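Local coordinates for ancillary protein 2 (Streptococcus pyogenes, PDB 4C0Z) that is a component of the streptococcal pilus tip and can attach covalently to host-cell surface targets through reactive thioester bonds, one of them within this N-terminal domain, at residues P18-D23 and V69-Y74; Y38-V43 and N125-T130; K90-D95 and I134-D139. One frame throughout, in Å; residues are numbered along the deposited sequence.

Contact 1 (P18-D23 and V69-Y74); sequences PWYGYD and VRSQWY
W19 and Y74 face each other as an antiparallel hydrogen-bonded pair, and the two backbones come closest here. W19 N gives its hydrogen to Y74 O at 3.0 Å, and Y74 N returns a bond to W19 O at 2.8 Å. On the same face the ring of Y74 leans along the neighbouring strand until its CE1 sits 3.6 Å from CA of G21, which, lacking a side chain, leaves room for it. The phenol ends on Q204 O, the backbone carbonyl of the thioester glutamine. On the other face Y20 and W73 meet obliquely, ring planes 44° apart, with CZ3 of W73 3.6 Å from CB of Y20. CE1 of Y20 comes within 3.7 Å of S71 OG, and the Y20 hydroxyl is bonded to K10. Toward G21 and Q72 the strands spread: G21 N reaches Q72 O at 3.2 Å, but beyond it a water bridges the gap, accepting from Q72 N within reach of G21 O and Q72 OE1. P18, beyond W19, is exposed, and W73 partly so. Strands 19-23 and 72-78, first and last in sheet order, meet as the seam closing the six-stranded antiparallel barrel of this thioester domain.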
loop_
_atom_site.group_PDB
_atom_site.type_symbol
_atom_site.label_atom_id
_atom_site.label_comp_id
_atom_site.label_asym_id
_atom_site.label_seq_id
_atom_site.Cartn_x
_atom_site.Cartn_y
_atom_site.Cartn_z
ATOM N N PRO I 18 -2.459 -20.515 -13.496
ATOM C CA PRO I 18 -2.145 -20.287 -14.920
ATOM C C PRO I 18 -2.273 -18.850 -15.454
ATOM O O PRO I 18 -1.765 -18.568 -16.547
ATOM C CB PRO I 18 -3.118 -21.226 -15.615
ATOM C CG PRO I 18 -4.312 -21.206 -14.739
ATOM C CD PRO I 18 -3.818 -21.090 -13.343
ATOM N N TRP I 19 -2.966 -17.962 -14.705
ATOM C CA TRP I 19 -3.199 -16.588 -15.119
ATOM C C TRP I 19 -1.996 -15.700 -14.917
ATOM O O TRP I 19 -1.345 -15.755 -13.877
ATOM C CB TRP I 19 -4.428 -15.995 -14.416
ATOM C CG TRP I 19 -5.723 -16.595 -14.878
ATOM C CD1 TRP I 19 -6.292 -17.763 -14.450
ATOM C CD2 TRP I 19 -6.597 -16.065 -15.883
ATOM N NE1 TRP I 19 -7.468 -17.997 -15.131
ATOM C CE2 TRP I 19 -7.680 -16.971 -16.018
ATOM C CE3 TRP I 19 -6.569 -14.913 -16.696
ATOM C CZ2 TRP I 19 -8.739 -16.742 -16.908
ATOM C CZ3 TRP I 19 -7.616 -14.699 -17.586
ATOM C CH2 TRP I 19 -8.680 -15.603 -17.687
ATOM N N TYR I 20 -1.693 -14.882 -15.926
ATOM C CA TYR I 20 -0.610 -13.917 -15.889
ATOM C C TYR I 20 -1.227 -12.567 -15.487
ATOM O O TYR I 20 -2.156 -12.100 -16.138
ATOM C CB TYR I 20 0.100 -13.870 -17.266
ATOM C CG TYR I 20 1.126 -12.771 -17.437
ATOM C CD1 TYR I 20 2.066 -12.503 -16.440
ATOM C CD2 TYR I 20 1.237 -12.079 -18.641
ATOM C CE1 TYR I 20 3.023 -11.512 -16.601
ATOM C CE2 TYR I 20 2.192 -11.074 -18.812
ATOM C CZ TYR I 20 3.076 -10.791 -17.783
ATOM O OH TYR I 20 4.016 -9.800 -17.941
ATOM N N GLY I 21 -0.768 -12.011 -14.368
ATOM C CA GLY I 21 -1.235 -10.735 -13.843
ATOM C C GLY I 21 -0.096 -9.745 -13.893
ATOM O O GLY I 21 1.001 -10.053 -13.441
ATOM N N TYR I 22 -0.329 -8.575 -14.468
ATOM C CA TYR I 22 0.729 -7.583 -14.678
ATOM C C TYR I 22 0.208 -6.170 -14.754
ATOM O O TYR I 22 -0.984 -5.942 -14.954
ATOM C CB TYR I 22 1.453 -7.905 -16.030
ATOM C CG TYR I 22 0.510 -8.104 -17.206
ATOM C CD1 TYR I 22 -0.214 -9.288 -17.352
ATOM C CD2 TYR I 22 0.286 -7.087 -18.130
ATOM C CE1 TYR I 22 -1.108 -9.467 -18.403
ATOM C CE2 TYR I 22 -0.616 -7.254 -19.187
ATOM C CZ TYR I 22 -1.296 -8.456 -19.326
ATOM O OH TYR I 22 -2.178 -8.690 -20.349
ATOM N N ASP I 23 1.121 -5.215 -14.675
ATOM C CA ASP I 23 0.783 -3.829 -14.870
ATOM C C ASP I 23 1.148 -3.500 -16.373
ATOM O O ASP I 23 2.314 -3.600 -16.757
ATOM C CB ASP I 23 1.577 -2.945 -13.875
ATOM C CG ASP I 23 1.123 -1.492 -13.821
ATOM O OD1 ASP I 23 0.160 -1.134 -14.542
ATOM O OD2 ASP I 23 1.650 -0.743 -12.988
ATOM N N VAL I 69 11.380 -8.865 -16.367
ATOM C CA VAL I 69 11.799 -10.268 -16.516
ATOM C C VAL I 69 11.005 -11.128 -15.491
ATOM O O VAL I 69 10.904 -12.324 -15.664
ATOM C CB VAL I 69 13.333 -10.462 -16.357
ATOM C CG1 VAL I 69 14.098 -9.809 -17.506
ATOM C CG2 VAL I 69 13.838 -9.928 -15.001
ATOM N N ARG I 70 10.449 -10.492 -14.445
ATOM C CA ARG I 70 9.626 -11.133 -13.410
ATOM C C ARG I 70 8.176 -11.147 -13.833
ATOM O O ARG I 70 7.660 -10.161 -14.348
ATOM C CB ARG I 70 9.755 -10.411 -12.057
ATOM C CG ARG I 70 11.200 -10.331 -11.508
ATOM C CD ARG I 70 11.239 -9.751 -10.100
ATOM N NE ARG I 70 10.767 -10.727 -9.102
ATOM C CZ ARG I 70 10.316 -10.423 -7.886
ATOM N NH1 ARG I 70 10.267 -9.156 -7.483
ATOM N NH2 ARG I 70 9.908 -11.382 -7.065
ATOM N N SER I 71 7.515 -12.261 -13.588
ATOM C CA SER I 71 6.103 -12.486 -13.883
ATOM C C SER I 71 5.391 -13.003 -12.646
ATOM O O SER I 71 5.954 -13.812 -11.887
ATOM C CB SER I 71 5.947 -13.491 -15.015
ATOM O OG SER I 71 6.410 -12.958 -16.245
ATOM N N GLN I 72 4.150 -12.518 -12.420
ATOM C CA GLN I 72 3.350 -13.005 -11.299
ATOM C C GLN I 72 2.224 -13.845 -11.807
ATOM O O GLN I 72 1.563 -13.489 -12.800
ATOM C CB GLN I 72 2.860 -11.902 -10.367
ATOM C CG GLN I 72 3.949 -11.379 -9.458
ATOM C CD GLN I 72 4.767 -10.351 -10.187
ATOM O OE1 GLN I 72 4.224 -9.446 -10.846
ATOM N NE2 GLN I 72 6.079 -10.539 -10.198
ATOM N N TRP I 73 2.026 -14.997 -11.140
ATOM C CA TRP I 73 1.023 -15.996 -11.525
ATOM C C TRP I 73 -0.125 -16.037 -10.578
ATOM O O TRP I 73 0.058 -15.870 -9.370
ATOM C CB TRP I 73 1.661 -17.362 -11.735
ATOM C CG TRP I 73 2.862 -17.293 -12.635
ATOM C CD1 TRP I 73 4.173 -17.303 -12.251
ATOM C CD2 TRP I 73 2.860 -17.010 -14.043
ATOM N NE1 TRP I 73 4.987 -17.130 -13.342
ATOM C CE2 TRP I 73 4.207 -16.941 -14.458
ATOM C CE3 TRP I 73 1.844 -16.819 -15.002
ATOM C CZ2 TRP I 73 4.566 -16.735 -15.798
ATOM C CZ3 TRP I 73 2.206 -16.613 -16.324
ATOM C CH2 TRP I 73 3.552 -16.555 -16.706
ATOM N N TYR I 74 -1.342 -16.207 -11.144
ATOM C CA TYR I 74 -2.605 -16.138 -10.406
ATOM C C TYR I 74 -3.542 -17.315 -10.642
ATOM O O TYR I 74 -3.556 -17.885 -11.737
ATOM C CB TYR I 74 -3.342 -14.821 -10.742
ATOM C CG TYR I 74 -2.620 -13.587 -10.242
ATOM C CD1 TYR I 74 -1.575 -13.015 -10.972
ATOM C CD2 TYR I 74 -2.983 -12.983 -9.043
ATOM C CE1 TYR I 74 -0.867 -11.913 -10.482
ATOM C CE2 TYR I 74 -2.297 -11.870 -8.558
ATOM C CZ TYR I 74 -1.241 -11.339 -9.276
ATOM O OH TYR I 74 -0.568 -10.241 -8.793
HETATM O O HOH W 1 3.602 -9.722 -13.435
#

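Contact 2 (Y38-V43 and N125-T130); sequences YHNLKV and NAILVT
Residues Y38-N40 run as an extended lead-in to strand 41-44 across one side of helix 123-138, with CA of Y38 and of L128, like those of N40 and I127, 7.0 Å apart. This is where the barrel and the helical part of the thioester domain are packed together, and side chains do most of the work. I127 points straight at the extended segment and divides its branches: CG2 sits 3.3 Å from the carbonyl oxygen of H39, while CD1 presses on the amide of N40, 3.6 Å from its ND2. N40 has CG anti to the backbone N (chi1 -166°), which carries the amide over that methyl. The amide is anchored from several directions, OD1 taking bonds from K42 NZ and Q52 NE2 and ND2 bonding to Y29 OH. H39 turns elsewhere, its ND1 bonded to D23 OD2 and its ring stacked on F62. The next helix residue, L128, brings CD1 to 4.1 Å from CD1 of the Y38 ring, the two side chains crossing at about a right angle. The Y38 ring reaches past L128 to N125, whose ND2 is held by Q163 of helix 161-174. There the phenol OH donates to N125 OD1 at 2.7 Å; the acceptor lies in the plane of the ring, at its edge, whereas the hydroxyl stands 38° out of the amide's carbonyl plane.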
loop_
_atom_site.group_PDB
_atom_site.type_symbol
_atom_site.label_atom_id
_atom_site.label_comp_id
_atom_site.label_asym_id
_atom_site.label_seq_id
_atom_site.Cartn_x
_atom_site.Cartn_y
_atom_site.Cartn_z
ATOM N N TYR I 38 0.583 6.099 -12.318
ATOM C CA TYR I 38 -0.554 5.438 -12.942
ATOM C C TYR I 38 -0.326 3.916 -12.945
ATOM O O TYR I 38 0.808 3.451 -12.828
ATOM C CB TYR I 38 -0.737 5.918 -14.392
ATOM C CG TYR I 38 -1.334 7.295 -14.571
ATOM C CD1 TYR I 38 -2.525 7.650 -13.939
ATOM C CD2 TYR I 38 -0.787 8.199 -15.484
ATOM C CE1 TYR I 38 -3.117 8.896 -14.157
ATOM C CE2 TYR I 38 -1.368 9.447 -15.707
ATOM C CZ TYR I 38 -2.537 9.791 -15.047
ATOM O OH TYR I 38 -3.100 11.040 -15.263
ATOM N N HIS I 39 -1.424 3.157 -13.076
ATOM C CA HIS I 39 -1.424 1.704 -13.210
ATOM C C HIS I 39 -2.505 1.337 -14.169
ATOM O O HIS I 39 -3.500 2.061 -14.292
ATOM C CB HIS I 39 -1.657 0.984 -11.852
ATOM C CG HIS I 39 -0.612 1.317 -10.843
ATOM N ND1 HIS I 39 0.622 0.695 -10.854
ATOM C CD2 HIS I 39 -0.613 2.276 -9.886
ATOM C CE1 HIS I 39 1.328 1.283 -9.907
ATOM N NE2 HIS I 39 0.617 2.224 -9.282
ATOM N N ASN I 40 -2.320 0.202 -14.848
ATOM C CA ASN I 40 -3.316 -0.359 -15.731
ATOM C C ASN I 40 -3.132 -1.858 -15.659
ATOM O O ASN I 40 -2.489 -2.467 -16.505
ATOM C CB ASN I 40 -3.242 0.201 -17.163
ATOM C CG ASN I 40 -4.472 -0.118 -17.977
ATOM O OD1 ASN I 40 -5.261 -1.030 -17.662
ATOM N ND2 ASN I 40 -4.664 0.624 -19.058
ATOM N N LEU I 41 -3.654 -2.434 -14.591
ATOM C CA LEU I 41 -3.528 -3.852 -14.295
ATOM C C LEU I 41 -4.396 -4.700 -15.163
ATOM O O LEU I 41 -5.552 -4.356 -15.450
ATOM C CB LEU I 41 -3.756 -4.149 -12.802
ATOM C CG LEU I 41 -3.024 -3.243 -11.804
ATOM C CD1 LEU I 41 -3.493 -3.485 -10.388
ATOM C CD2 LEU I 41 -1.522 -3.370 -11.923
ATOM N N LYS I 42 -3.814 -5.801 -15.620
ATOM C CA LYS I 42 -4.479 -6.752 -16.505
ATOM C C LYS I 42 -4.201 -8.181 -16.086
ATOM O O LYS I 42 -3.184 -8.451 -15.454
ATOM C CB LYS I 42 -3.990 -6.554 -17.955
ATOM C CG LYS I 42 -4.956 -5.806 -18.862
ATOM C CD LYS I 42 -4.992 -4.313 -18.667
ATOM C CE LYS I 42 -5.336 -3.571 -19.932
ATOM N NZ LYS I 42 -6.602 -2.813 -19.798
ATOM N N VAL I 43 -5.102 -9.083 -16.459
ATOM C CA VAL I 43 -4.959 -10.532 -16.323
ATOM C C VAL I 43 -5.279 -11.138 -17.678
ATOM O O VAL I 43 -6.197 -10.667 -18.359
ATOM C CB VAL I 43 -5.745 -11.243 -15.176
ATOM C CG1 VAL I 43 -5.270 -10.798 -13.810
ATOM C CG2 VAL I 43 -7.262 -11.076 -15.317
ATOM N N ASN I 125 -6.844 8.219 -15.454
ATOM C CA ASN I 125 -7.454 8.900 -14.307
ATOM C C ASN I 125 -8.708 8.141 -13.849
ATOM O O ASN I 125 -8.981 8.087 -12.654
ATOM C CB ASN I 125 -7.803 10.351 -14.666
ATOM C CG ASN I 125 -6.625 11.278 -14.795
ATOM O OD1 ASN I 125 -5.572 11.065 -14.205
ATOM N ND2 ASN I 125 -6.792 12.363 -15.536
ATOM N N ALA I 126 -9.446 7.547 -14.802
ATOM C CA ALA I 126 -10.664 6.776 -14.529
ATOM C C ALA I 126 -10.309 5.467 -13.816
ATOM O O ALA I 126 -10.982 5.102 -12.849
ATOM C CB ALA I 126 -11.447 6.522 -15.817
ATOM N N ILE I 127 -9.207 4.805 -14.251
ATOM C CA ILE I 127 -8.683 3.588 -13.608
ATOM C C ILE I 127 -8.273 3.938 -12.158
ATOM O O ILE I 127 -8.612 3.214 -11.226
ATOM C CB ILE I 127 -7.490 2.979 -14.397
ATOM C CG1 ILE I 127 -7.962 2.362 -15.704
ATOM C CG2 ILE I 127 -6.755 1.930 -13.551
ATOM C CD1 ILE I 127 -6.885 2.219 -16.792
ATOM N N LEU I 128 -7.573 5.062 -11.984
ATOM C CA LEU I 128 -7.127 5.549 -10.679
ATOM C C LEU I 128 -8.322 5.774 -9.712
ATOM O O LEU I 128 -8.244 5.369 -8.564
ATOM C CB LEU I 128 -6.298 6.830 -10.867
ATOM C CG LEU I 128 -5.463 7.253 -9.694
ATOM C CD1 LEU I 128 -4.103 7.713 -10.148
ATOM C CD2 LEU I 128 -6.138 8.369 -8.939
ATOM N N VAL I 129 -9.420 6.381 -10.184
ATOM C CA VAL I 129 -10.639 6.601 -9.386
ATOM C C VAL I 129 -11.247 5.246 -8.994
ATOM O O VAL I 129 -11.531 5.023 -7.807
ATOM C CB VAL I 129 -11.674 7.506 -10.108
ATOM C CG1 VAL I 129 -13.014 7.529 -9.377
ATOM C CG2 VAL I 129 -11.143 8.917 -10.258
ATOM N N THR I 130 -11.427 4.349 -9.984
ATOM C CA THR I 130 -11.988 3.008 -9.782
ATOM C C THR I 130 -11.170 2.223 -8.746
ATOM O O THR I 130 -11.745 1.658 -7.810
ATOM C CB THR I 130 -12.128 2.269 -11.112
ATOM O OG1 THR I 130 -12.765 3.132 -12.055
ATOM C CG2 THR I 130 -12.912 0.967 -10.977
#

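Contact 3 (K90-D95 and I134-D139); sequences KPRIED and IWYYTD
The guanidinium of R92 lies almost flat on the Y136 ring, planes 15° apart, with NE over the ring centre and NH2 reaching CE1 at 3.4 Å. CZ stands 3.8 Å from the ring centroid, a cation-pi contact over the face, and CD adds an off-centre CH-pi contact. At the guanidinium's edge, nearly in its plane, NE donates to Y136 O at 2.8 Å, so one residue offers R92 both its ring and its carbonyl. The chain gets there by a bend at chi3 (-71°), which folds the head group back over the ring. The Y137 ring has Y136 CD2 over one face, while OD2 of D95, poorly ordered and less certainly placed, comes to its edge, 3.8 Å from CE1.

The backbone of R92, the centre of an inverse gamma turn, is tied down too: its N-H bonds almost straight to Y137 O at 2.8 Å. CA of P91 leans on the carbonyl oxygens of Y137 and T138. A water donates to T138 O and weakly to D139 OD2, and accepts a weak bond from K90 N. D139 receives the backbone N-H groups of N57 and L58, two residues that line the spermidine pocket with W135. The loop thus uses N-H groups and a cation to cover carbonyls at the C-terminal end of helix 123-138, where R92's charge would probably be favoured by the helix dipole.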
loop_
_atom_site.group_PDB
_atom_site.type_symbol
_atom_site.label_atom_id
_atom_site.label_comp_id
_atom_site.label_asym_id
_atom_site.label_seq_id
_atom_site.Cartn_x
_atom_site.Cartn_y
_atom_site.Cartn_z
ATOM N N LYS I 90 -7.749 -6.299 5.404
ATOM C CA LYS I 90 -8.739 -5.501 6.153
ATOM C C LYS I 90 -10.002 -5.200 5.314
ATOM O O LYS I 90 -10.253 -4.024 5.030
ATOM C CB LYS I 90 -8.101 -4.161 6.615
ATOM C CG LYS I 90 -6.865 -4.291 7.497
ATOM C CD LYS I 90 -6.001 -3.033 7.455
ATOM C CE LYS I 90 -4.808 -3.183 8.357
ATOM N NZ LYS I 90 -3.720 -2.256 7.973
ATOM N N PRO I 91 -10.835 -6.195 4.915
ATOM C CA PRO I 91 -12.024 -5.850 4.112
ATOM C C PRO I 91 -13.093 -5.092 4.906
ATOM O O PRO I 91 -13.254 -5.343 6.094
ATOM C CB PRO I 91 -12.512 -7.209 3.602
ATOM C CG PRO I 91 -12.058 -8.184 4.610
ATOM C CD PRO I 91 -10.746 -7.656 5.140
ATOM N N ARG I 92 -13.782 -4.135 4.253
ATOM C CA ARG I 92 -14.862 -3.334 4.844
ATOM C C ARG I 92 -16.141 -4.182 4.739
ATOM O O ARG I 92 -16.893 -4.067 3.765
ATOM C CB ARG I 92 -14.986 -1.989 4.102
ATOM C CG ARG I 92 -15.694 -0.914 4.887
ATOM C CD ARG I 92 -15.843 0.386 4.102
ATOM N NE ARG I 92 -14.573 1.099 3.930
ATOM C CZ ARG I 92 -14.048 1.955 4.803
ATOM N NH1 ARG I 92 -14.675 2.218 5.944
ATOM N NH2 ARG I 92 -12.895 2.550 4.545
ATOM N N ILE I 93 -16.344 -5.082 5.729
ATOM C CA ILE I 93 -17.452 -6.051 5.762
ATOM C C ILE I 93 -18.640 -5.658 6.683
ATOM O O ILE I 93 -19.564 -6.456 6.827
ATOM C CB ILE I 93 -16.927 -7.489 6.095
ATOM C CG1 ILE I 93 -16.102 -7.529 7.404
ATOM C CG2 ILE I 93 -16.143 -8.091 4.912
ATOM C CD1 ILE I 93 -16.148 -8.860 8.156
ATOM N N GLU I 94 -18.651 -4.433 7.258
ATOM C CA GLU I 94 -19.722 -3.952 8.153
ATOM C C GLU I 94 -21.066 -3.742 7.431
ATOM O O GLU I 94 -22.130 -3.888 8.044
ATOM C CB GLU I 94 -19.286 -2.677 8.898
ATOM C CG GLU I 94 -19.957 -2.489 10.249
ATOM C CD GLU I 94 -19.399 -1.348 11.077
ATOM O OE1 GLU I 94 -18.307 -1.519 11.668
ATOM O OE2 GLU I 94 -20.057 -0.284 11.143
ATOM N N ASP I 95 -21.009 -3.402 6.128
ATOM C CA ASP I 95 -22.174 -3.218 5.254
ATOM C C ASP I 95 -22.711 -4.589 4.818
ATOM O O ASP I 95 -23.811 -4.664 4.271
ATOM C CB ASP I 95 -21.800 -2.370 4.022
ATOM C CG ASP I 95 -20.651 -2.947 3.207
ATOM O OD1 ASP I 95 -20.899 -3.890 2.419
ATOM O OD2 ASP I 95 -19.499 -2.463 3.369
ATOM N N ILE I 134 -12.247 0.724 -5.144
ATOM C CA ILE I 134 -11.996 -0.689 -4.817
ATOM C C ILE I 134 -11.257 -0.824 -3.458
ATOM O O ILE I 134 -11.724 -1.564 -2.582
ATOM C CB ILE I 134 -11.243 -1.419 -5.978
ATOM C CG1 ILE I 134 -12.174 -1.620 -7.241
ATOM C CG2 ILE I 134 -10.603 -2.744 -5.513
ATOM C CD1 ILE I 134 -13.387 -2.562 -7.059
ATOM N N TRP I 135 -10.151 -0.073 -3.279
ATOM C CA TRP I 135 -9.345 -0.074 -2.046
ATOM C C TRP I 135 -10.145 0.324 -0.826
ATOM O O TRP I 135 -9.874 -0.192 0.256
ATOM C CB TRP I 135 -8.117 0.834 -2.163
ATOM C CG TRP I 135 -7.017 0.284 -3.009
ATOM C CD1 TRP I 135 -6.671 -1.024 -3.159
ATOM C CD2 TRP I 135 -6.020 1.044 -3.703
ATOM N NE1 TRP I 135 -5.565 -1.127 -3.954
ATOM C CE2 TRP I 135 -5.144 0.126 -4.308
ATOM C CE3 TRP I 135 -5.802 2.416 -3.897
ATOM C CZ2 TRP I 135 -4.072 0.527 -5.095
ATOM C CZ3 TRP I 135 -4.749 2.813 -4.686
ATOM C CH2 TRP I 135 -3.879 1.879 -5.255
ATOM N N TYR I 136 -11.131 1.238 -0.997
ATOM C CA TYR I 136 -12.015 1.669 0.075
ATOM C C TYR I 136 -12.719 0.427 0.679
ATOM O O TYR I 136 -12.851 0.328 1.896
ATOM C CB TYR I 136 -13.049 2.687 -0.470
ATOM C CG TYR I 136 -14.070 3.143 0.548
ATOM C CD1 TYR I 136 -13.760 4.125 1.484
ATOM C CD2 TYR I 136 -15.349 2.605 0.567
ATOM C CE1 TYR I 136 -14.702 4.552 2.419
ATOM C CE2 TYR I 136 -16.297 3.020 1.501
ATOM C CZ TYR I 136 -15.968 3.990 2.429
ATOM O OH TYR I 136 -16.886 4.393 3.361
ATOM N N TYR I 137 -13.131 -0.529 -0.173
ATOM C CA TYR I 137 -13.819 -1.735 0.290
ATOM C C TYR I 137 -12.883 -2.888 0.624
ATOM O O TYR I 137 -13.073 -3.532 1.651
ATOM C CB TYR I 137 -14.900 -2.176 -0.709
ATOM C CG TYR I 137 -16.112 -1.271 -0.676
ATOM C CD1 TYR I 137 -17.055 -1.370 0.346
ATOM C CD2 TYR I 137 -16.286 -0.271 -1.629
ATOM C CE1 TYR I 137 -18.146 -0.503 0.409
ATOM C CE2 TYR I 137 -17.390 0.583 -1.594
ATOM C CZ TYR I 137 -18.315 0.464 -0.573
ATOM O OH TYR I 137 -19.377 1.330 -0.545
ATOM N N THR I 138 -11.900 -3.162 -0.226
ATOM C CA THR I 138 -11.003 -4.306 -0.032
ATOM C C THR I 138 -9.990 -4.142 1.102
ATOM O O THR I 138 -9.576 -5.136 1.703
ATOM C CB THR I 138 -10.251 -4.609 -1.321
ATOM O OG1 THR I 138 -9.405 -3.507 -1.640
ATOM C CG2 THR I 138 -11.169 -4.968 -2.470
ATOM N N ASP I 139 -9.560 -2.903 1.357
ATOM C CA ASP I 139 -8.516 -2.612 2.336
ATOM C C ASP I 139 -8.923 -1.588 3.383
ATOM O O ASP I 139 -8.072 -1.147 4.152
ATOM C CB ASP I 139 -7.269 -2.136 1.582
ATOM C CG ASP I 139 -6.541 -3.264 0.900
ATOM O OD1 ASP I 139 -6.895 -3.585 -0.262
ATOM O OD2 ASP I 139 -5.677 -3.890 1.554
HETATM O O HOH W 2 -7.016 -6.209 2.120
#

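How the contacts relate
Contacts 1 and 2 meet directly: their centres are 17 Å apart, strands 19-23 and 41-44 are neighbours in the barrel, and D23, at the end of strand 19-23, joins the two. Contacts 2 and 3 share helix 123-138, with centres 18 Å apart. Contact 1 and contact 3 do not touch; their centres lie about 25 Å apart. Along the chain, contact 2 alternates with each of the others, while contact 1 closes before contact 3 opens. The series therefore passes from barrel seam to helix to the loop at that helix's end. It skirts the thioester and spermidine site, to which all three contacts come near.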